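Local coordinates for teichoic acid biosynthesis protein F (Staphylococcus epidermidis, PDB 3L7I) that belongs to the teichoic acid biosynthesis proteins and carries a C-terminal part of the GT-B glycosyltransferase fold, with two Rossmann-like domains facing each other across a cleft, at residues His444-Lys449 with Tyr623-Phe628. Numbering follows the deposited sequence.
Sequences HGTPLK and YSSVMF. With SO4 (sulfate ion), chain G.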
loop_
_atom_site.group_PDB
_atom_site.type_symbol
_atom_site.label_atom_id
_atom_site.label_comp_id
_atom_site.label_asym_id
_atom_site.label_seq_id
_atom_site.Cartn_x
_atom_site.Cartn_y
_atom_site.Cartn_z
ATOM N N HIS A 444 -5.167 -17.101 -41.730
ATOM C CA HIS A 444 -4.973 -16.353 -42.958
ATOM C C HIS A 444 -4.162 -17.128 -43.990
ATOM O O HIS A 444 -3.230 -16.585 -44.583
ATOM C CB HIS A 444 -4.253 -15.042 -42.643
ATOM C CG HIS A 444 -3.049 -15.241 -41.789
ATOM N ND1 HIS A 444 -3.039 -14.962 -40.445
ATOM C CD2 HIS A 444 -1.838 -15.770 -42.075
ATOM C CE1 HIS A 444 -1.855 -15.269 -39.939
ATOM N NE2 HIS A 444 -1.114 -15.767 -40.905
ATOM N N GLY A 445 -4.478 -18.393 -44.208
ATOM C CA GLY A 445 -3.858 -19.071 -45.330
ATOM C C GLY A 445 -3.289 -20.456 -45.135
ATOM O O GLY A 445 -2.812 -20.795 -44.058
ATOM N N THR A 446 -3.343 -21.245 -46.203
ATOM C CA THR A 446 -2.786 -22.581 -46.211
ATOM C C THR A 446 -1.297 -22.491 -45.947
ATOM O O THR A 446 -0.593 -21.767 -46.650
ATOM C CB THR A 446 -2.984 -23.283 -47.576
ATOM O OG1 THR A 446 -4.377 -23.556 -47.801
ATOM C CG2 THR A 446 -2.215 -24.585 -47.601
ATOM N N PRO A 447 -0.801 -23.226 -44.933
ATOM C CA PRO A 447 0.609 -23.056 -44.571
ATOM C C PRO A 447 1.508 -23.743 -45.580
ATOM O O PRO A 447 1.175 -24.813 -46.080
ATOM C CB PRO A 447 0.717 -23.752 -43.213
ATOM C CG PRO A 447 -0.673 -23.973 -42.768
ATOM C CD PRO A 447 -1.487 -24.143 -44.012
ATOM N N LEU A 448 2.624 -23.096 -45.893
ATOM C CA LEU A 448 3.700 -23.719 -46.640
ATOM C C LEU A 448 4.877 -23.849 -45.682
ATOM O O LEU A 448 5.563 -24.868 -45.663
ATOM C CB LEU A 448 4.085 -22.864 -47.836
ATOM C CG LEU A 448 5.434 -23.179 -48.464
ATOM C CD1 LEU A 448 5.263 -24.284 -49.473
ATOM C CD2 LEU A 448 6.036 -21.941 -49.106
ATOM N N LYS A 449 5.091 -22.824 -44.870
ATOM C CA LYS A 449 6.158 -22.854 -43.882
ATOM C C LYS A 449 5.662 -23.407 -42.530
ATOM O O LYS A 449 4.532 -23.147 -42.112
ATOM C CB LYS A 449 6.755 -21.441 -43.698
ATOM C CG LYS A 449 7.484 -20.864 -44.932
ATOM C CD LYS A 449 7.483 -19.318 -44.945
ATOM C CE LYS A 449 8.344 -18.707 -46.079
ATOM N NZ LYS A 449 9.793 -18.458 -45.670
ATOM N N TYR A 623 8.047 -18.550 -52.232
ATOM C CA TYR A 623 7.644 -19.334 -51.068
ATOM C C TYR A 623 6.516 -18.616 -50.359
ATOM O O TYR A 623 6.729 -17.928 -49.373
ATOM C CB TYR A 623 8.817 -19.485 -50.094
ATOM C CG TYR A 623 10.124 -19.547 -50.801
ATOM C CD1 TYR A 623 11.041 -18.510 -50.687
ATOM C CD2 TYR A 623 10.426 -20.627 -51.640
ATOM C CE1 TYR A 623 12.243 -18.556 -51.372
ATOM C CE2 TYR A 623 11.618 -20.683 -52.332
ATOM C CZ TYR A 623 12.531 -19.648 -52.198
ATOM O OH TYR A 623 13.728 -19.699 -52.884
ATOM N N SER A 624 5.297 -18.760 -50.834
ATOM C CA SER A 624 4.237 -18.000 -50.214
ATOM C C SER A 624 2.950 -18.766 -50.224
ATOM O O SER A 624 2.628 -19.460 -51.188
ATOM C CB SER A 624 4.051 -16.669 -50.931
ATOM O OG SER A 624 2.970 -15.958 -50.364
ATOM N N SER A 625 2.214 -18.620 -49.137
ATOM C CA SER A 625 0.894 -19.191 -49.007
ATOM C C SER A 625 -0.106 -18.589 -50.006
ATOM O O SER A 625 -1.226 -19.088 -50.120
ATOM C CB SER A 625 0.397 -18.989 -47.573
ATOM O OG SER A 625 -1.010 -18.835 -47.535
ATOM N N VAL A 626 0.271 -17.520 -50.707
ATOM C CA VAL A 626 -0.616 -16.998 -51.744
ATOM C C VAL A 626 -0.830 -17.967 -52.894
ATOM O O VAL A 626 -1.867 -17.936 -53.536
ATOM C CB VAL A 626 -0.176 -15.636 -52.365
ATOM C CG1 VAL A 626 -0.331 -14.511 -51.373
ATOM C CG2 VAL A 626 1.243 -15.722 -52.946
ATOM N N MET A 627 0.139 -18.814 -53.191
ATOM C CA MET A 627 -0.075 -19.720 -54.308
ATOM C C MET A 627 -1.330 -20.576 -54.085
ATOM O O MET A 627 -1.999 -20.977 -55.040
ATOM C CB MET A 627 1.150 -20.594 -54.540
ATOM C CG MET A 627 1.594 -21.332 -53.316
ATOM S SD MET A 627 2.805 -22.575 -53.753
ATOM C CE MET A 627 3.090 -23.347 -52.153
ATOM N N PHE A 628 -1.652 -20.846 -52.823
ATOM C CA PHE A 628 -2.765 -21.721 -52.519
ATOM C C PHE A 628 -4.068 -20.985 -52.747
ATOM O O PHE A 628 -5.110 -21.610 -52.936
ATOM C CB PHE A 628 -2.716 -22.218 -51.074
ATOM C CG PHE A 628 -1.533 -23.080 -50.758
ATOM C CD1 PHE A 628 -1.350 -24.289 -51.392
ATOM C CD2 PHE A 628 -0.619 -22.695 -49.805
ATOM C CE1 PHE A 628 -0.277 -25.085 -51.096
ATOM C CE2 PHE A 628 0.457 -23.494 -49.503
ATOM C CZ PHE A 628 0.627 -24.687 -50.150
HETATM S S SO4 G . 3.828 -16.717 -46.309
HETATM O O1 SO4 G . 4.387 -15.362 -46.407
HETATM O O2 SO4 G . 4.901 -17.699 -46.494
HETATM O O3 SO4 G . 3.215 -16.921 -44.997
HETATM O O4 SO4 G . 2.809 -16.891 -47.344
#
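Thr446 and Phe628 meet where the two Rossmann-like domains of the GT-B fold face each other, the loop after strand 438-441 of one against the turn into helix 626-630, just beyond strand 618-621, of the other. The threonine methyl makes a CH-pi contact: CB points toward the segment 623-628, and CG2, anti to the backbone N, extends over the Phe628 ring, 3.4 Å from its centroid and 16° off its normal. Met627 CG covers the opposite face, and Leu448 CB reaches the ring's edge near its plane. Thr446 OG1 turns instead to Asn486.

Further apolar packing comes from the forked end of Leu448. CD1 touches Met627 CE at 3.6 Å, the two side chains crossing at about a right angle, while CD2 rests against the Tyr623 backbone and its CB.

Between the two segments the one polar link is a weak hydrogen bond from Ser625 OG to Thr446 O; Gly445 CA passes close to the same hydroxyl. A sulfate ion, probably from the crystallisation liquor, sits at the turn leading into helix 626-630: Ser625 N donates to its O4 (2.6 Å, 160°), joined by Ser624 OG. The methylenes of Lys449 run past sulfate O2, its NZ hydrogen-bonded to Tyr647 OH. Ser624 OG also accepts from Val626 N in a nearly straight capping bond, 3.1 Å long at 172°.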